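Local structure of Alpha/beta hydrolase (Pectobacterium atrosepticum SCRI1043, 3BDV) at residues 5-10 with 175-180; 60-65 with 89-94; 104-109 with 161-166. The protein is of unknown function but has the alpha/beta-hydrolase fold and is probably a hydrolase of the serine type. One frame throughout, in Å; residues are numbered along the deposited sequence.

Interaction 1: residues 5-10 with 175-180; sequences TEIDLR and YGLKRL. With EDO (1,2-ethanediol), chain H.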
ATOM      1  N   THR A   5     -19.182  -0.792 -10.989  1.00 46.42           N
ATOM      2  CA  THR A   5     -20.099  -1.719 -10.326  1.00 45.07           C
ATOM      3  C   THR A   5     -19.451  -3.086 -10.197  1.00 42.11           C
ATOM      4  O   THR A   5     -19.586  -3.753  -9.161  1.00 38.75           O
ATOM      5  CB  THR A   5     -21.464  -1.843 -11.081  1.00 46.93           C
ATOM      6  N   GLU A   6     -18.719  -3.498 -11.231  1.00 41.21           N
ATOM      7  CA  GLU A   6     -18.057  -4.785 -11.153  1.00 39.91           C
ATOM      8  C   GLU A   6     -16.904  -4.726 -10.184  1.00 35.94           C
ATOM      9  O   GLU A   6     -16.708  -5.704  -9.444  1.00 33.85           O
ATOM     10  CB  GLU A   6     -17.617  -5.351 -12.499  1.00 42.76           C
ATOM     11  CG  GLU A   6     -17.340  -6.863 -12.401  1.00 44.65           C
ATOM     12  N   ILE A   7     -16.167  -3.595 -10.136  1.00 30.04           N
ATOM     13  CA  ILE A   7     -15.101  -3.408  -9.136  0.80 28.47           C
ATOM     14  C   ILE A   7     -15.696  -3.542  -7.723  1.00 25.76           C
ATOM     15  O   ILE A   7     -15.180  -4.248  -6.873  1.00 27.72           O
ATOM     16  CB  ILE A   7     -14.387  -1.991  -9.253  0.80 28.02           C
ATOM     17  CG1 ILE A   7     -13.368  -1.960 -10.392  0.80 31.57           C
ATOM     18  CG2 ILE A   7     -13.708  -1.596  -7.925  0.80 23.32           C
ATOM     19  CD1 ILE A   7     -12.726  -0.547 -10.686  0.80 28.70           C
ATOM     20  N   ASP A   8     -16.770  -2.802  -7.470  1.00 24.55           N
ATOM     21  CA  ASP A   8     -17.353  -2.799  -6.122  1.00 23.70           C
ATOM     22  C   ASP A   8     -17.867  -4.144  -5.698  1.00 22.36           C
ATOM     23  O   ASP A   8     -17.620  -4.535  -4.550  1.00 26.28           O
ATOM     24  CB  ASP A   8     -18.457  -1.769  -6.010  1.00 24.08           C
ATOM     25  CG  ASP A   8     -17.931  -0.370  -6.180  1.00 27.74           C
ATOM     26  OD1 ASP A   8     -16.743  -0.191  -5.974  1.00 38.45           O
ATOM     27  OD2 ASP A   8     -18.677   0.532  -6.554  1.00 37.42           O
ATOM     28  N   LEU A   9     -18.522  -4.882  -6.598  1.00 23.25           N
ATOM     29  CA  LEU A   9     -19.015  -6.234  -6.230  1.00 25.45           C
ATOM     30  C   LEU A   9     -17.857  -7.161  -5.899  1.00 24.39           C
ATOM     31  O   LEU A   9     -17.880  -7.876  -4.904  1.00 23.43           O
ATOM     32  CB  LEU A   9     -19.812  -6.872  -7.373  1.00 30.12           C
ATOM     33  CG  LEU A   9     -21.196  -6.322  -7.735  1.00 37.56           C
ATOM     34  CD1 LEU A   9     -21.603  -6.719  -9.169  1.00 34.85           C
ATOM     35  CD2 LEU A   9     -22.214  -6.796  -6.711  1.00 35.47           C
ATOM     36  N   ARG A  10     -16.820  -7.129  -6.730  1.00 25.19           N
ATOM     37  CA  ARG A  10     -15.680  -8.020  -6.530  1.00 24.01           C
ATOM     38  C   ARG A  10     -14.978  -7.673  -5.237  1.00 22.41           C
ATOM     39  O   ARG A  10     -14.667  -8.565  -4.457  1.00 23.04           O
ATOM     40  CB  ARG A  10     -14.712  -7.940  -7.707  1.00 23.79           C
ATOM     41  CG  ARG A  10     -15.217  -8.688  -8.944  1.00 24.20           C
ATOM     42  CD  ARG A  10     -14.341  -8.442 -10.142  1.00 22.30           C
ATOM     43  NE  ARG A  10     -13.050  -9.134 -10.057  1.00 23.95           N
ATOM     44  CZ  ARG A  10     -12.132  -9.032 -11.016  1.00 24.40           C
ATOM     45  NH1 ARG A  10     -12.345  -8.278 -12.082  1.00 21.68           N
ATOM     46  NH2 ARG A  10     -10.977  -9.625 -10.916  1.00 21.73           N
ATOM     47  N   TYR A 175      -8.262   2.353 -11.524  1.00 22.74           N
ATOM     48  CA  TYR A 175      -7.282   1.361 -11.996  1.00 23.98           C
ATOM     49  C   TYR A 175      -6.601   0.667 -10.818  1.00 21.85           C
ATOM     50  O   TYR A 175      -6.410  -0.558 -10.851  1.00 20.57           O
ATOM     51  CB  TYR A 175      -6.219   1.944 -12.967  1.00 24.72           C
ATOM     52  CG  TYR A 175      -5.361   0.829 -13.553  1.00 27.97           C
ATOM     53  CD1 TYR A 175      -5.869  -0.019 -14.533  1.00 30.75           C
ATOM     54  CD2 TYR A 175      -4.072   0.603 -13.097  1.00 24.70           C
ATOM     55  CE1 TYR A 175      -5.106  -1.054 -15.049  1.00 31.87           C
ATOM     56  CE2 TYR A 175      -3.303  -0.427 -13.619  1.00 23.31           C
ATOM     57  CZ  TYR A 175      -3.830  -1.256 -14.573  1.00 26.28           C
ATOM     58  OH  TYR A 175      -3.072  -2.318 -15.040  1.00 29.97           O
ATOM     59  N   GLY A 176      -6.246   1.415  -9.772  1.00 21.85           N
ATOM     60  CA  GLY A 176      -5.708   0.785  -8.570  1.00 21.04           C
ATOM     61  C   GLY A 176      -6.673  -0.192  -7.899  1.00 21.27           C
ATOM     62  O   GLY A 176      -6.293  -1.291  -7.447  1.00 21.49           O
ATOM     63  N   LEU A 177      -7.935   0.199  -7.797  1.00 19.29           N
ATOM     64  CA  LEU A 177      -8.963  -0.691  -7.289  1.00 20.40           C
ATOM     65  C   LEU A 177      -9.135  -1.935  -8.130  1.00 19.55           C
ATOM     66  O   LEU A 177      -9.289  -3.036  -7.598  1.00 19.12           O
ATOM     67  CB  LEU A 177     -10.290   0.062  -7.206  1.00 22.20           C
ATOM     68  CG  LEU A 177     -10.414   1.118  -6.122  1.00 18.92           C
ATOM     69  CD1 LEU A 177     -11.775   1.782  -6.285  1.00 18.65           C
ATOM     70  CD2 LEU A 177     -10.221   0.510  -4.672  1.00 20.56           C
ATOM     71  N   LYS A 178      -9.127  -1.766  -9.446  1.00 20.58           N
ATOM     72  CA  LYS A 178      -9.166  -2.922 -10.370  1.00 23.09           C
ATOM     73  C   LYS A 178      -8.009  -3.889 -10.130  1.00 23.11           C
ATOM     74  O   LYS A 178      -8.217  -5.070  -9.967  1.00 20.94           O
ATOM     75  CB  LYS A 178      -9.195  -2.457 -11.834  1.00 23.66           C
ATOM     76  CG  LYS A 178      -9.236  -3.594 -12.874  1.00 26.75           C
ATOM     77  CD  LYS A 178      -9.092  -3.142 -14.352  1.00 33.07           C
ATOM     78  CE  LYS A 178      -7.615  -3.216 -14.847  1.00 38.33           C
ATOM     79  NZ  LYS A 178      -7.059  -4.575 -15.242  1.00 26.91           N
ATOM     80  N   ARG A 179      -6.775  -3.390 -10.133  1.00 19.40           N
ATOM     81  CA  ARG A 179      -5.636  -4.252  -9.829  1.00 21.06           C
ATOM     82  C   ARG A 179      -5.691  -4.900  -8.464  1.00 20.58           C
ATOM     83  O   ARG A 179      -5.300  -6.058  -8.302  1.00 19.77           O
ATOM     84  CB  ARG A 179      -4.328  -3.460  -9.993  1.00 20.61           C
ATOM     85  CG  ARG A 179      -4.124  -3.019 -11.369  1.00 27.24           C
ATOM     86  CD  ARG A 179      -4.103  -4.191 -12.325  1.00 27.25           C
ATOM     87  NE  ARG A 179      -3.052  -5.146 -11.997  1.00 25.56           N
ATOM     88  CZ  ARG A 179      -1.850  -5.198 -12.571  1.00 25.41           C
ATOM     89  NH1 ARG A 179      -1.525  -4.367 -13.547  1.00 24.32           N
ATOM     90  NH2 ARG A 179      -0.992  -6.156 -12.198  1.00 26.34           N
ATOM     91  N   LEU A 180      -6.117  -4.158  -7.459  1.00 21.30           N
ATOM     92  CA  LEU A 180      -6.266  -4.706  -6.151  1.00 20.09           C
ATOM     93  C   LEU A 180      -7.250  -5.879  -6.135  1.00 20.00           C
ATOM     94  O   LEU A 180      -7.043  -6.865  -5.471  1.00 23.13           O
ATOM     95  CB  LEU A 180      -6.778  -3.624  -5.213  1.00 21.97           C
ATOM     96  CG  LEU A 180      -7.051  -4.039  -3.757  1.00 22.68           C
ATOM     97  CD1 LEU A 180      -5.814  -4.671  -3.051  1.00 16.95           C
ATOM     98  CD2 LEU A 180      -7.597  -2.868  -3.015  1.00 22.61           C
TER
HETATM   99  C1  EDO H 196     -14.232  -5.399 -12.945  1.00 45.67           C
HETATM  100  O1  EDO H 196     -14.497  -6.814 -13.052  1.00 29.21           O
HETATM  101  C2  EDO H 196     -12.772  -5.031 -12.649  1.00 40.78           C
HETATM  102  O2  EDO H 196     -12.047  -4.663 -13.835  1.00 39.28           O
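Leu177 meets Ile7 where helix 174-185 of this alpha/beta-hydrolase fold lies beside the N-terminal helix 4-15. The touching atom of the leucine is CB, 3.9 Å from Ile7 CG2, and the two side chains cross at about a right angle. The Leu177 side chain also packs on Trp38 and Arg41 of helix 34-41 and on Trp45. In the conformer of Ile7 described here, one of two modelled, CG1 stands anti to the carbonyl carbon (chi1 -79°); CG2 then faces Leu177 and CD1 reaches the next residue, Lys178. The backbone N of Lys178 is 4.0 Å from Ile7 CD1, and its CB is 4.2 Å from the same methyl. The lysine chain then leads away from helix 4-15, bends at chi3 and chi4, and places NZ in a salt bridge with Glu182. A molecule of 1,2-ethanediol, probably from the crystallisation liquor, sits between the helices, with its O2 3.2 Å from Lys178 CG. On the other helix Arg10 uses NE for a salt bridge with Glu185. Its NH1 donates in the guanidinium plane to O1 of the diol, at 2.8 Å with an N-H...O angle of 156°.

Interaction 2: residues 60-65 with 89-94; sequences RWVLAI and CHVVQQ
Val91 inserts one methyl, CG2, among three methyls of Val62 and Ile65, joining two helices of the alpha/beta-hydrolase fold. Helix 83-93 starts within the GxSxG sequence of a probable nucleophile elbow, and helix 58-70 precedes the strand that leads into it. The short helical segments cross at -69°, their axes approaching to 10.1 Å. Val91 has the most surface buried by the contact; its CG1 stands anti to the backbone N (chi1 161°), which leaves CG2 as the branch directed at the other helix. Val62 offers both of its branches: CG1 and CG2 each lie 4.0 Å from Val91 CG2. One turn further along, Ile65 completes the group with its tip, CD1 being 4.1 Å from Val91 CG2. Both Val62 and Ile65 run past Val91 in the opposite direction, so the side chains overlap alongside one another. Val62 CG2 has a second neighbour, His90 CD2, at 3.5 Å. His90 ND1 donates to Arg118 O outside the segments, while within 89-94 Gln94 CG lies over one ring face, 3.4 Å above its plane and offset toward the rim. Beyond the two segments, Val91 packs on Ile99 of strand 99-105, and Ile65 on Ala87, earlier in helix 83-93. No hydrogen bond passes between the two segments, so what joins these helices directly is burial of branched aliphatic groups, with ring carbon CD2 of a histidine whose ND1 is bonded elsewhere.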
ATOM      1  N   ARG A  60       7.505   4.505  14.614  1.00 21.66           N
ATOM      2  CA  ARG A  60       6.125   4.922  14.896  1.00 21.74           C
ATOM      3  C   ARG A  60       5.139   4.355  13.909  1.00 21.43           C
ATOM      4  O   ARG A  60       4.060   3.936  14.278  1.00 19.60           O
ATOM      5  CB  ARG A  60       6.016   6.442  14.931  1.00 24.10           C
ATOM      6  CG  ARG A  60       6.541   6.978  16.260  1.00 29.06           C
ATOM      7  CD  ARG A  60       6.062   8.371  16.543  1.00 39.13           C
ATOM      8  NE  ARG A  60       6.684   9.344  15.670  1.00 39.64           N
ATOM      9  CZ  ARG A  60       7.460  10.350  16.068  1.00 46.16           C
ATOM     10  NH1 ARG A  60       7.746  10.539  17.346  1.00 53.50           N
ATOM     11  NH2 ARG A  60       7.965  11.178  15.168  1.00 52.23           N
ATOM     12  N   TRP A  61       5.487   4.379  12.636  1.00 22.37           N
ATOM     13  CA  TRP A  61       4.641   3.764  11.611  1.00 22.68           C
ATOM     14  C   TRP A  61       4.473   2.274  11.880  1.00 21.44           C
ATOM     15  O   TRP A  61       3.370   1.759  11.777  1.00 26.24           O
ATOM     16  CB  TRP A  61       5.220   3.961  10.215  1.00 21.95           C
ATOM     17  CG  TRP A  61       4.586   5.044   9.403  1.00 21.93           C
ATOM     18  CD1 TRP A  61       3.733   4.895   8.344  1.00 19.49           C
ATOM     19  CD2 TRP A  61       4.754   6.452   9.587  1.00 21.97           C
ATOM     20  NE1 TRP A  61       3.366   6.125   7.861  1.00 18.55           N
ATOM     21  CE2 TRP A  61       4.008   7.098   8.587  1.00 20.12           C
ATOM     22  CE3 TRP A  61       5.515   7.227  10.470  1.00 18.78           C
ATOM     23  CZ2 TRP A  61       3.949   8.507   8.474  1.00 23.51           C
ATOM     24  CZ3 TRP A  61       5.454   8.598  10.370  1.00 22.14           C
ATOM     25  CH2 TRP A  61       4.689   9.236   9.363  1.00 21.33           C
ATOM     26  N   VAL A  62       5.559   1.591  12.232  1.00 24.36           N
ATOM     27  CA  VAL A  62       5.542   0.157  12.510  1.00 24.42           C
ATOM     28  C   VAL A  62       4.651  -0.158  13.728  1.00 27.02           C
ATOM     29  O   VAL A  62       3.852  -1.091  13.731  1.00 28.17           O
ATOM     30  CB  VAL A  62       6.958  -0.367  12.800  1.00 26.15           C
ATOM     31  CG1 VAL A  62       6.901  -1.748  13.538  1.00 27.22           C
ATOM     32  CG2 VAL A  62       7.824  -0.387  11.529  1.00 26.03           C
ATOM     33  N   LEU A  63       4.798   0.642  14.760  1.00 25.49           N
ATOM     34  CA  LEU A  63       3.967   0.516  15.937  1.00 25.22           C
ATOM     35  C   LEU A  63       2.479   0.737  15.547  1.00 24.66           C
ATOM     36  O   LEU A  63       1.609  -0.019  15.981  1.00 25.67           O
ATOM     37  CB  LEU A  63       4.500   1.499  16.982  1.00 22.61           C
ATOM     38  CG  LEU A  63       4.069   1.457  18.434  1.00 32.95           C
ATOM     39  CD1 LEU A  63       3.850   0.038  18.888  1.00 36.56           C
ATOM     40  CD2 LEU A  63       5.136   2.133  19.231  1.00 32.84           C
ATOM     41  N   ALA A  64       2.177   1.721  14.692  1.00 23.87           N
ATOM     42  CA  ALA A  64       0.800   1.938  14.247  1.00 23.90           C
ATOM     43  C   ALA A  64       0.208   0.770  13.449  1.00 24.57           C
ATOM     44  O   ALA A  64      -0.963   0.424  13.623  1.00 23.65           O
ATOM     45  CB  ALA A  64       0.657   3.236  13.453  1.00 23.79           C
ATOM     46  N   ILE A  65       1.020   0.169  12.571  1.00 25.26           N
ATOM     47  CA  ILE A  65       0.562  -0.958  11.787  1.00 24.63           C
ATOM     48  C   ILE A  65       0.334  -2.162  12.724  1.00 25.18           C
ATOM     49  O   ILE A  65      -0.683  -2.839  12.629  1.00 30.88           O
ATOM     50  CB  ILE A  65       1.565  -1.354  10.643  1.00 26.46           C
ATOM     51  CG1 ILE A  65       1.701  -0.234   9.602  1.00 27.79           C
ATOM     52  CG2 ILE A  65       1.086  -2.678   9.968  1.00 26.50           C
ATOM     53  CD1 ILE A  65       2.959  -0.411   8.672  1.00 21.86           C
ATOM     54  N   CYS A  89       6.585  -2.672   4.009  1.00 20.85           N
ATOM     55  CA  CYS A  89       7.674  -3.553   3.639  0.70 20.76           C
ATOM     56  C   CYS A  89       8.458  -3.995   4.880  1.00 19.51           C
ATOM     57  O   CYS A  89       8.732  -5.156   5.050  1.00 20.64           O
ATOM     58  CB  CYS A  89       8.563  -2.839   2.646  0.70 18.97           C
ATOM     59  SG  CYS A  89      10.029  -3.695   2.182  0.70 23.65           S
ATOM     60  N   HIS A  90       8.798  -3.048   5.743  1.00 20.59           N
ATOM     61  CA  HIS A  90       9.625  -3.340   6.869  1.00 20.33           C
ATOM     62  C   HIS A  90       8.900  -4.311   7.822  1.00 19.02           C
ATOM     63  O   HIS A  90       9.471  -5.268   8.326  1.00 22.80           O
ATOM     64  CB  HIS A  90      10.002  -2.034   7.568  1.00 22.18           C
ATOM     65  CG  HIS A  90      10.811  -2.217   8.816  1.00 20.76           C
ATOM     66  ND1 HIS A  90      12.192  -2.294   8.814  1.00 24.61           N
ATOM     67  CD2 HIS A  90      10.435  -2.310  10.117  1.00 21.79           C
ATOM     68  CE1 HIS A  90      12.620  -2.414  10.050  1.00 22.91           C
ATOM     69  NE2 HIS A  90      11.579  -2.435  10.858  1.00 22.51           N
ATOM     70  N   VAL A  91       7.619  -4.087   8.043  1.00 20.30           N
ATOM     71  CA  VAL A  91       6.869  -4.957   8.963  1.00 23.56           C
ATOM     72  C   VAL A  91       6.840  -6.401   8.468  1.00 22.87           C
ATOM     73  O   VAL A  91       7.060  -7.314   9.242  1.00 21.20           O
ATOM     74  CB  VAL A  91       5.447  -4.440   9.191  1.00 24.91           C
ATOM     75  CG1 VAL A  91       4.544  -5.529   9.747  1.00 34.12           C
ATOM     76  CG2 VAL A  91       5.503  -3.258  10.106  1.00 30.46           C
ATOM     77  N   VAL A  92       6.621  -6.600   7.183  1.00 21.02           N
ATOM     78  CA  VAL A  92       6.661  -7.940   6.574  1.00 21.67           C
ATOM     79  C   VAL A  92       8.064  -8.546   6.708  1.00 21.14           C
ATOM     80  O   VAL A  92       8.218  -9.714   7.135  1.00 20.14           O
ATOM     81  CB  VAL A  92       6.222  -7.900   5.082  1.00 24.29           C
ATOM     82  CG1 VAL A  92       6.483  -9.270   4.427  1.00 23.24           C
ATOM     83  CG2 VAL A  92       4.739  -7.537   4.981  1.00 28.12           C
ATOM     84  N   GLN A  93       9.082  -7.736   6.447  1.00 21.84           N
ATOM     85  CA  GLN A  93      10.471  -8.194   6.528  1.00 22.53           C
ATOM     86  C   GLN A  93      10.904  -8.578   7.939  1.00 22.38           C
ATOM     87  O   GLN A  93      11.768  -9.429   8.114  1.00 22.38           O
ATOM     88  CB  GLN A  93      11.442  -7.163   5.928  1.00 21.05           C
ATOM     89  CG  GLN A  93      11.336  -7.067   4.389  1.00 26.85           C
ATOM     90  CD  GLN A  93      12.345  -6.140   3.765  1.00 27.91           C
ATOM     91  OE1 GLN A  93      12.775  -5.150   4.391  1.00 26.43           O
ATOM     92  NE2 GLN A  93      12.708  -6.427   2.490  1.00 26.15           N
ATOM     93  N   GLN A  94      10.297  -7.967   8.945  1.00 20.18           N
ATOM     94  CA  GLN A  94      10.642  -8.271  10.324  1.00 22.83           C
ATOM     95  C   GLN A  94       9.842  -9.446  10.831  1.00 25.62           C
ATOM     96  O   GLN A  94      10.038  -9.867  11.970  1.00 27.13           O
ATOM     97  CB  GLN A  94      10.443  -7.030  11.195  1.00 25.56           C
ATOM     98  CG  GLN A  94      11.296  -5.854  10.771  1.00 20.85           C
ATOM     99  CD  GLN A  94      12.754  -6.207  10.666  1.00 25.62           C
ATOM    100  OE1 GLN A  94      13.431  -5.919   9.667  1.00 30.12           O
ATOM    101  NE2 GLN A  94      13.250  -6.849  11.688  1.00 18.19           N
TER

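Interaction 3: residues 104-109 with 161-166; sequences LVAPAE and AGHINA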
ATOM      1  N   LEU A 104       2.178  -1.815  -2.641  1.00 16.97           N
ATOM      2  CA  LEU A 104       3.147  -0.725  -2.403  1.00 18.53           C
ATOM      3  C   LEU A 104       2.976   0.292  -3.525  1.00 18.98           C
ATOM      4  O   LEU A 104       3.373   0.090  -4.654  1.00 22.01           O
ATOM      5  CB  LEU A 104       4.587  -1.229  -2.358  1.00 20.12           C
ATOM      6  CG  LEU A 104       4.806  -2.363  -1.377  1.00 18.15           C
ATOM      7  CD1 LEU A 104       6.255  -2.954  -1.324  1.00 22.94           C
ATOM      8  CD2 LEU A 104       4.352  -1.918   0.023  1.00 22.77           C
ATOM      9  N   VAL A 105       2.393   1.429  -3.179  1.00 17.77           N
ATOM     10  CA  VAL A 105       2.084   2.414  -4.189  1.00 17.84           C
ATOM     11  C   VAL A 105       3.043   3.582  -4.025  1.00 18.72           C
ATOM     12  O   VAL A 105       3.047   4.235  -2.984  1.00 19.19           O
ATOM     13  CB  VAL A 105       0.638   2.933  -4.041  1.00 18.98           C
ATOM     14  CG1 VAL A 105       0.363   4.046  -5.141  1.00 18.28           C
ATOM     15  CG2 VAL A 105      -0.370   1.755  -4.100  1.00 20.55           C
ATOM     16  N   ALA A 106       3.865   3.817  -5.040  1.00 18.32           N
ATOM     17  CA  ALA A 106       4.893   4.885  -4.976  1.00 20.35           C
ATOM     18  C   ALA A 106       5.751   4.735  -3.705  1.00 19.30           C
ATOM     19  O   ALA A 106       5.924   5.677  -2.926  1.00 19.69           O
ATOM     20  CB  ALA A 106       4.274   6.305  -5.073  1.00 17.82           C
ATOM     21  N   PRO A 107       6.340   3.547  -3.510  1.00 17.99           N
ATOM     22  CA  PRO A 107       7.260   3.415  -2.388  1.00 19.04           C
ATOM     23  C   PRO A 107       8.379   4.429  -2.569  1.00 18.81           C
ATOM     24  O   PRO A 107       8.831   4.654  -3.692  1.00 20.26           O
ATOM     25  CB  PRO A 107       7.785   1.992  -2.529  1.00 22.25           C
ATOM     26  CG  PRO A 107       7.709   1.709  -3.861  1.00 21.75           C
ATOM     27  CD  PRO A 107       6.442   2.374  -4.389  1.00 21.05           C
ATOM     28  N   ALA A 108       8.811   5.051  -1.477  1.00 19.37           N
ATOM     29  CA  ALA A 108       9.905   5.988  -1.560  1.00 19.84           C
ATOM     30  C   ALA A 108      11.259   5.231  -1.548  1.00 19.55           C
ATOM     31  O   ALA A 108      11.371   4.194  -0.926  1.00 20.30           O
ATOM     32  CB  ALA A 108       9.805   6.995  -0.405  1.00 19.97           C
ATOM     33  N   GLU A 109      12.271   5.809  -2.177  1.00 19.37           N
ATOM     34  CA  GLU A 109      13.640   5.358  -2.013  1.00 18.12           C
ATOM     35  C   GLU A 109      13.999   5.496  -0.532  1.00 19.28           C
ATOM     36  O   GLU A 109      13.876   6.575   0.053  1.00 18.59           O
ATOM     37  CB  GLU A 109      14.557   6.225  -2.909  1.00 19.99           C
ATOM     38  CG  GLU A 109      15.997   5.839  -2.911  1.00 20.01           C
ATOM     39  CD  GLU A 109      16.259   4.532  -3.627  1.00 19.57           C
ATOM     40  OE1 GLU A 109      16.048   4.471  -4.856  1.00 22.23           O
ATOM     41  OE2 GLU A 109      16.693   3.578  -2.965  1.00 18.30           O
ATOM     42  N   ALA A 161       2.800   9.684 -13.367  1.00 19.28           N
ATOM     43  CA  ALA A 161       1.725   9.834 -12.431  1.00 21.22           C
ATOM     44  C   ALA A 161       2.142  10.656 -11.217  1.00 21.52           C
ATOM     45  O   ALA A 161       1.565  10.511 -10.106  1.00 19.04           O
ATOM     46  CB  ALA A 161       1.208   8.462 -11.987  1.00 21.12           C
ATOM     47  N   GLY A 162       3.142  11.502 -11.407  1.00 19.42           N
ATOM     48  CA  GLY A 162       3.693  12.229 -10.253  1.00 19.74           C
ATOM     49  C   GLY A 162       4.021  11.312  -9.070  1.00 19.32           C
ATOM     50  O   GLY A 162       4.568  10.199  -9.236  1.00 21.02           O
ATOM     51  N   HIS A 163       3.646  11.762  -7.873  1.00 19.15           N
ATOM     52  CA  HIS A 163       3.822  11.030  -6.620  1.00 20.02           C
ATOM     53  C   HIS A 163       2.610  10.145  -6.254  1.00 20.53           C
ATOM     54  O   HIS A 163       2.596   9.526  -5.196  1.00 20.14           O
ATOM     55  CB  HIS A 163       4.169  12.027  -5.501  1.00 18.68           C
ATOM     56  CG  HIS A 163       4.524  11.430  -4.189  1.00 17.20           C
ATOM     57  ND1 HIS A 163       5.530  10.495  -4.030  1.00 19.86           N
ATOM     58  CD2 HIS A 163       4.004  11.642  -2.956  1.00 22.51           C
ATOM     59  CE1 HIS A 163       5.631  10.187  -2.747  1.00 21.28           C
ATOM     60  NE2 HIS A 163       4.706  10.856  -2.072  1.00 22.52           N
ATOM     61  N   ILE A 164       1.671  10.028  -7.186  1.00 20.14           N
ATOM     62  CA  ILE A 164       0.461   9.201  -7.084  1.00 21.91           C
ATOM     63  C   ILE A 164      -0.317   9.673  -5.845  1.00 22.04           C
ATOM     64  O   ILE A 164      -0.487   8.963  -4.874  1.00 17.96           O
ATOM     65  CB  ILE A 164       0.745   7.633  -7.083  1.00 18.63           C
ATOM     66  CG1 ILE A 164       1.795   7.226  -8.128  1.00 21.00           C
ATOM     67  CG2 ILE A 164      -0.581   6.856  -7.390  1.00 18.73           C
ATOM     68  CD1 ILE A 164       2.031   5.728  -8.225  1.00 19.20           C
ATOM     69  N   ASN A 165      -0.721  10.925  -5.895  1.00 22.55           N
ATOM     70  CA  ASN A 165      -1.406  11.582  -4.805  1.00 19.83           C
ATOM     71  C   ASN A 165      -2.492  12.482  -5.456  1.00 22.09           C
ATOM     72  O   ASN A 165      -2.671  12.441  -6.671  1.00 22.23           O
ATOM     73  CB  ASN A 165      -0.439  12.364  -3.949  1.00 22.08           C
ATOM     74  CG  ASN A 165       0.338  13.451  -4.714  1.00 24.67           C
ATOM     75  OD1 ASN A 165       0.102  13.693  -5.907  1.00 21.39           O
ATOM     76  ND2 ASN A 165       1.285  14.105  -4.006  1.00 25.41           N
ATOM     77  N   ALA A 166      -3.227  13.225  -4.633  1.00 21.68           N
ATOM     78  CA  ALA A 166      -4.353  14.024  -5.108  1.00 21.56           C
ATOM     79  C   ALA A 166      -3.915  15.019  -6.138  1.00 22.72           C
ATOM     80  O   ALA A 166      -4.614  15.234  -7.118  1.00 24.16           O
ATOM     81  CB  ALA A 166      -5.001  14.746  -3.950  1.00 21.91           C
TER
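Ile164 reaches from the loop after strand 154-157 to Val105, the last residue of strand 99-105 in the alpha/beta-hydrolase sheet, and to Ala106 just after it. Its CB already lies 4.1 Å from Val105 CG1. At the branch the two arms separate: CG2, anti to the backbone N, touches Val105 CG1 at 3.7 Å, while CG1 (chi1 -43°) passes Ala106 CB at 4.0 Å. The extended chain then brings CD1 against both partners, 3.9 Å from Val105 CG1 and from Ala106 CB. A type II' turn from Ala161 to Ile164, closed by Ile164 N to Ala161 O at 3.0 Å, presents this side chain, with Gly162 at positive phi. The same turn brings His163 O to 3.6 Å from Ala106 CB; that oxygen accepts a hydrogen bond from His81 NE2. The imidazole of His163 is held by ND1 to Asp136 OD1 and touches Ser82 of the probable nucleophile elbow, an arrangement consistent with the Ser-Asp-His catalytic triad of this family. Val105 is in turn bonded through its backbone to Gly80 and Ser82 on the neighbouring strand and elbow. Across the contact itself there are no hydrogen bonds: aliphatic packing joins the loop to the strand end, while ND1 and the carbonyl O of His163 are bonded to Asp136 and His81, so polar bonds probably orient the histidine of the probable active-site loop.

In the fold
From the N terminus, helix 4-15 comes first, and interaction 1 closes almost the whole chain by pairing it with helix 174-185; interactions 2 and 3 both fall within that span. Interaction 2 closes early, joining helices 58-70 and 83-93 around strand 76-81. Strand 99-105 follows directly, and interaction 3 opens at its end, closing on the loop before helix 174-185. Interactions 2 and 3 are therefore in series, neither enclosing the other, and their nearest atoms are about 5 Å apart. Interactions 1 and 2 lie on opposite sides of the chain's centre, their own centres 27 Å apart. Together they tie helix 4-15 to helix 174-185, helix 58-70 to helix 83-93, and the end of strand 99-105 to the probable active-site loop.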